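Local atomic coordinates of PAN2-PAN3 deadenylation complex catalytic subunit pan2 (Neurospora crassa, PDB entry 4CZX), a protein that probably serves as the catalytic subunit of a cytoplasmic deadenylase that shortens mRNA poly(A) tails, this chain being its N-terminal WD40 domain. Residues N196-G209 with A246-T258. Residues are numbered along the deposited sequence; the frame is centred on the assembly and turned at random.
Sequences NDLDTSNDFIVTCG and AAHVRMHPRMLTT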
loop_
_atom_site.group_PDB
_atom_site.type_symbol
_atom_site.label_atom_id
_atom_site.label_comp_id
_atom_site.label_asym_id
_atom_site.label_seq_id
_atom_site.Cartn_x
_atom_site.Cartn_y
_atom_site.Cartn_z
ATOM N N ASN A 196 0.364 40.644 -13.096
ATOM C CA ASN A 196 -0.520 39.563 -12.684
ATOM C C ASN A 196 -1.081 38.781 -13.887
ATOM O O ASN A 196 -1.559 37.649 -13.747
ATOM C CB ASN A 196 -1.676 40.119 -11.848
ATOM C CG ASN A 196 -2.406 39.033 -11.091
ATOM O OD1 ASN A 196 -1.781 38.223 -10.420
ATOM N ND2 ASN A 196 -3.725 38.989 -11.218
ATOM N N ASP A 197 -1.028 39.399 -15.063
ATOM C CA ASP A 197 -1.576 38.788 -16.270
ATOM C C ASP A 197 -1.036 39.479 -17.515
ATOM O O ASP A 197 -0.788 40.689 -17.520
ATOM C CB ASP A 197 -3.110 38.852 -16.267
ATOM C CG ASP A 197 -3.750 37.760 -17.147
ATOM O OD1 ASP A 197 -3.007 37.022 -17.825
ATOM O OD2 ASP A 197 -4.995 37.631 -17.138
ATOM N N LEU A 198 -0.879 38.702 -18.581
ATOM C CA LEU A 198 -0.457 39.222 -19.873
ATOM C C LEU A 198 -1.203 38.473 -20.972
ATOM O O LEU A 198 -1.323 37.252 -20.919
ATOM C CB LEU A 198 1.066 39.077 -20.058
ATOM C CG LEU A 198 1.619 39.579 -21.412
ATOM C CD1 LEU A 198 3.035 40.137 -21.284
ATOM C CD2 LEU A 198 1.593 38.505 -22.505
ATOM N N ASP A 199 -1.705 39.207 -21.958
ATOM C CA ASP A 199 -2.187 38.584 -23.187
ATOM C C ASP A 199 -1.693 39.407 -24.357
ATOM O O ASP A 199 -1.290 40.561 -24.191
ATOM C CB ASP A 199 -3.718 38.463 -23.210
ATOM C CG ASP A 199 -4.200 37.410 -24.214
ATOM O OD1 ASP A 199 -3.356 36.610 -24.666
ATOM O OD2 ASP A 199 -5.402 37.389 -24.543
ATOM N N THR A 200 -1.719 38.819 -25.549
ATOM C CA THR A 200 -1.258 39.531 -26.720
ATOM C C THR A 200 -1.911 38.966 -27.975
ATOM O O THR A 200 -2.187 37.773 -28.048
ATOM C CB THR A 200 0.298 39.478 -26.836
ATOM O OG1 THR A 200 0.711 40.061 -28.075
ATOM C CG2 THR A 200 0.816 38.040 -26.766
ATOM N N SER A 201 -2.192 39.861 -28.917
ATOM C CA SER A 201 -2.604 39.527 -30.275
ATOM C C SER A 201 -1.463 39.954 -31.179
ATOM O O SER A 201 -0.456 40.463 -30.689
ATOM C CB SER A 201 -3.897 40.245 -30.648
ATOM O OG SER A 201 -3.710 41.656 -30.662
ATOM N N ASN A 202 -1.604 39.786 -32.491
ATOM C CA ASN A 202 -0.525 40.197 -33.379
ATOM C C ASN A 202 -0.319 41.715 -33.325
ATOM O O ASN A 202 0.753 42.203 -33.674
ATOM C CB ASN A 202 -0.782 39.739 -34.837
ATOM C CG ASN A 202 -0.652 38.225 -35.008
ATOM O OD1 ASN A 202 0.070 37.556 -34.259
ATOM N ND2 ASN A 202 -1.358 37.678 -35.994
ATOM N N ASP A 203 -1.329 42.462 -32.872
ATOM C CA ASP A 203 -1.233 43.925 -32.866
ATOM C C ASP A 203 -1.063 44.579 -31.488
ATOM O O ASP A 203 -0.694 45.758 -31.409
ATOM C CB ASP A 203 -2.460 44.542 -33.536
ATOM C CG ASP A 203 -2.554 44.197 -35.008
ATOM O OD1 ASP A 203 -1.513 43.857 -35.620
ATOM O OD2 ASP A 203 -3.676 44.276 -35.547
ATOM N N PHE A 204 -1.344 43.849 -30.409
ATOM C CA PHE A 204 -1.313 44.449 -29.074
ATOM C C PHE A 204 -0.705 43.571 -27.992
ATOM O O PHE A 204 -0.753 42.344 -28.067
ATOM C CB PHE A 204 -2.729 44.819 -28.612
ATOM C CG PHE A 204 -3.444 45.772 -29.530
ATOM C CD1 PHE A 204 -3.237 47.139 -29.431
ATOM C CD2 PHE A 204 -4.335 45.298 -30.476
ATOM C CE1 PHE A 204 -3.908 48.018 -30.288
ATOM C CE2 PHE A 204 -5.003 46.174 -31.333
ATOM C CZ PHE A 204 -4.787 47.529 -31.227
ATOM N N ILE A 205 -0.143 44.223 -26.976
ATOM C CA ILE A 205 0.049 43.595 -25.672
ATOM C C ILE A 205 -0.847 44.281 -24.650
ATOM O O ILE A 205 -1.007 45.507 -24.685
ATOM C CB ILE A 205 1.498 43.680 -25.165
ATOM C CG1 ILE A 205 2.499 43.398 -26.284
ATOM C CG2 ILE A 205 1.693 42.744 -23.950
ATOM C CD1 ILE A 205 3.940 43.591 -25.842
ATOM N N VAL A 206 -1.436 43.495 -23.752
ATOM C CA VAL A 206 -2.187 44.051 -22.635
ATOM C C VAL A 206 -1.747 43.372 -21.335
ATOM O O VAL A 206 -1.508 42.163 -21.296
ATOM C CB VAL A 206 -3.716 43.904 -22.826
ATOM C CG1 VAL A 206 -4.243 44.937 -23.815
ATOM C CG2 VAL A 206 -4.082 42.467 -23.255
ATOM N N THR A 207 -1.600 44.156 -20.268
ATOM C CA THR A 207 -1.175 43.584 -18.995
ATOM C C THR A 207 -1.959 44.135 -17.824
ATOM O O THR A 207 -2.485 45.256 -17.880
ATOM C CB THR A 207 0.329 43.827 -18.695
ATOM O OG1 THR A 207 0.573 45.236 -18.566
ATOM C CG2 THR A 207 1.220 43.223 -19.783
ATOM N N CYS A 208 -2.020 43.326 -16.769
ATOM C CA CYS A 208 -2.505 43.748 -15.462
ATOM C C CYS A 208 -1.370 43.586 -14.456
ATOM O O CYS A 208 -0.565 42.676 -14.578
ATOM C CB CYS A 208 -3.707 42.905 -15.028
ATOM S SG CYS A 208 -5.097 42.963 -16.159
ATOM N N GLY A 209 -1.292 44.458 -13.459
ATOM C CA GLY A 209 -0.231 44.316 -12.485
ATOM C C GLY A 209 -0.321 45.383 -11.414
ATOM O O GLY A 209 -1.378 45.998 -11.241
ATOM N N ALA A 246 -7.755 46.229 -12.223
ATOM C CA ALA A 246 -7.637 45.200 -13.263
ATOM C C ALA A 246 -6.742 44.059 -12.833
ATOM O O ALA A 246 -5.546 44.249 -12.628
ATOM C CB ALA A 246 -7.121 45.811 -14.543
ATOM N N ALA A 247 -7.334 42.871 -12.728
ATOM C CA ALA A 247 -6.631 41.682 -12.257
ATOM C C ALA A 247 -6.253 40.766 -13.422
ATOM O O ALA A 247 -5.164 40.186 -13.433
ATOM C CB ALA A 247 -7.489 40.938 -11.247
ATOM N N HIS A 248 -7.162 40.631 -14.388
ATOM C CA HIS A 248 -6.924 39.769 -15.546
ATOM C C HIS A 248 -7.427 40.401 -16.825
ATOM O O HIS A 248 -8.324 41.262 -16.808
ATOM C CB HIS A 248 -7.584 38.400 -15.350
ATOM C CG HIS A 248 -7.207 37.752 -14.058
ATOM N ND1 HIS A 248 -6.005 37.103 -13.875
ATOM C CD2 HIS A 248 -7.852 37.702 -12.872
ATOM C CE1 HIS A 248 -5.927 36.682 -12.625
ATOM N NE2 HIS A 248 -7.037 37.028 -11.999
ATOM N N VAL A 249 -6.833 39.970 -17.934
ATOM C CA VAL A 249 -7.179 40.494 -19.238
ATOM C C VAL A 249 -6.929 39.446 -20.321
ATOM O O VAL A 249 -5.963 38.674 -20.269
ATOM C CB VAL A 249 -6.389 41.790 -19.560
ATOM C CG1 VAL A 249 -4.895 41.495 -19.716
ATOM C CG2 VAL A 249 -6.955 42.493 -20.788
ATOM N N ARG A 250 -7.841 39.409 -21.282
ATOM C CA ARG A 250 -7.671 38.603 -22.481
ATOM C C ARG A 250 -8.097 39.421 -23.680
ATOM O O ARG A 250 -9.096 40.138 -23.617
ATOM C CB ARG A 250 -8.501 37.317 -22.423
ATOM C CG ARG A 250 -7.993 36.270 -21.444
ATOM C CD ARG A 250 -6.679 35.671 -21.913
ATOM N NE ARG A 250 -6.203 34.601 -21.029
ATOM C CZ ARG A 250 -5.271 34.757 -20.097
ATOM N NH1 ARG A 250 -4.719 35.950 -19.874
ATOM N NH2 ARG A 250 -4.900 33.718 -19.368
ATOM N N MET A 251 -7.346 39.302 -24.772
ATOM C CA MET A 251 -7.780 39.862 -26.050
ATOM C C MET A 251 -8.939 39.030 -26.569
ATOM O O MET A 251 -8.925 37.799 -26.462
ATOM C CB MET A 251 -6.646 39.868 -27.074
ATOM C CG MET A 251 -5.505 40.802 -26.719
ATOM S SD MET A 251 -6.028 42.525 -26.610
ATOM C CE MET A 251 -6.583 42.878 -28.286
ATOM N N HIS A 252 -9.947 39.704 -27.110
ATOM C CA HIS A 252 -11.078 39.030 -27.722
ATOM C C HIS A 252 -10.620 38.447 -29.056
ATOM O O HIS A 252 -10.083 39.173 -29.891
ATOM C CB HIS A 252 -12.242 40.003 -27.910
ATOM C CG HIS A 252 -13.568 39.333 -28.069
ATOM N ND1 HIS A 252 -13.903 38.601 -29.189
ATOM C CD2 HIS A 252 -14.646 39.286 -27.252
ATOM C CE1 HIS A 252 -15.127 38.125 -29.050
ATOM N NE2 HIS A 252 -15.602 38.528 -27.884
ATOM N N PRO A 253 -10.815 37.133 -29.252
ATOM C CA PRO A 253 -10.302 36.443 -30.445
ATOM C C PRO A 253 -11.036 36.816 -31.732
ATOM O O PRO A 253 -10.509 36.566 -32.824
ATOM C CB PRO A 253 -10.510 34.959 -30.108
ATOM C CG PRO A 253 -11.648 34.954 -29.164
ATOM C CD PRO A 253 -11.509 36.210 -28.338
ATOM N N ARG A 254 -12.223 37.411 -31.625
ATOM C CA ARG A 254 -12.970 37.771 -32.831
ATOM C C ARG A 254 -13.059 39.278 -33.015
ATOM O O ARG A 254 -12.884 39.777 -34.122
ATOM C CB ARG A 254 -14.362 37.144 -32.806
ATOM C CG ARG A 254 -14.347 35.691 -33.269
ATOM C CD ARG A 254 -15.718 35.042 -33.225
ATOM N NE ARG A 254 -15.643 33.632 -33.604
ATOM C CZ ARG A 254 -16.637 32.761 -33.453
ATOM N NH1 ARG A 254 -17.790 33.151 -32.922
ATOM N NH2 ARG A 254 -16.477 31.498 -33.830
ATOM N N MET A 255 -13.327 40.004 -31.935
ATOM C CA MET A 255 -13.258 41.460 -31.967
ATOM C C MET A 255 -11.811 41.875 -31.718
ATOM O O MET A 255 -11.374 41.973 -30.561
ATOM C CB MET A 255 -14.187 42.070 -30.924
ATOM C CG MET A 255 -15.647 41.719 -31.106
ATOM S SD MET A 255 -16.611 42.248 -29.685
ATOM C CE MET A 255 -18.133 42.748 -30.466
ATOM N N LEU A 256 -11.075 42.123 -32.799
ATOM C CA LEU A 256 -9.610 42.151 -32.744
ATOM C C LEU A 256 -8.969 43.307 -31.972
ATOM O O LEU A 256 -7.817 43.201 -31.553
ATOM C CB LEU A 256 -9.043 42.148 -34.161
ATOM C CG LEU A 256 -9.247 40.825 -34.901
ATOM C CD1 LEU A 256 -8.617 40.880 -36.286
ATOM C CD2 LEU A 256 -8.680 39.683 -34.089
ATOM N N THR A 257 -9.689 44.406 -31.792
ATOM C CA THR A 257 -9.145 45.539 -31.048
ATOM C C THR A 257 -9.777 45.661 -29.667
ATOM O O THR A 257 -9.723 46.714 -29.034
ATOM C CB THR A 257 -9.361 46.845 -31.803
ATOM O OG1 THR A 257 -10.768 47.091 -31.913
ATOM C CG2 THR A 257 -8.742 46.755 -33.183
ATOM N N THR A 258 -10.388 44.578 -29.216
ATOM C CA THR A 258 -11.152 44.588 -27.977
ATOM C C THR A 258 -10.477 43.728 -26.908
ATOM O O THR A 258 -9.950 42.654 -27.205
ATOM C CB THR A 258 -12.597 44.104 -28.237
ATOM O OG1 THR A 258 -13.267 45.051 -29.079
ATOM C CG2 THR A 258 -13.371 43.973 -26.951
HETATM O O HOH W 1 -3.326 35.935 -14.582
HETATM O O HOH W 2 -2.728 34.114 -17.356
HETATM O O HOH W 3 -3.603 46.229 -13.492
#
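Asp197 and Arg250 meet where two neighbouring strands run side by side without sharing a backbone hydrogen bond; side chains, chiefly two carboxylates, make the link. With CG anti to the backbone N (chi1 -156°), Asp197 reaches across to strand 248-251 and divides its oxygens. OD1 takes NH1 of Arg250 at 2.9 Å on its syn side, near the guanidinium plane, though the two flat groups stand 71° apart; OD2 accepts the backbone N of Val249 at 3.1 Å, met from above the carboxylate plane. A weak bond from His248 ND1 also reaches OD2, at the edge of the imidazole. Arg250 bends at chi2 to bring NH1 back over its own strand, where it also bonds Val249 O, while a water joins its NH2 to Asp197 OD1. Two residues on, Asp199 repeats the reach: its OD2 takes the backbone N of Met251 at 2.7 Å on the anti side, and its OD1 pairs with Lys160. At the other end, Asn196 ND2 donates to Ala247 O, 2.9 Å away.

Beside this polar row, strand 204-209 supplies an apolar one. Val206 CG2 rests against both methyls of Val249, CG1 and CG2, 3.8 Å from each, and Cys208 SG touches both Ala246 CB and Val249 CB. Met251, folded at chi2 and chi3, sets SD 3.9 Å from Val206 CG2 and swings CE to 4.0 Å from CD2 of Phe204, its chain crossing that side chain at about a right angle.

Strands 197-200 and 248-251 run nearly parallel, 8° apart, yet belong to separate, consecutive blades, in each of which they are the innermost strand. Innermost strands packed by side chains round a central axis are characteristic of the WD40 beta-propeller.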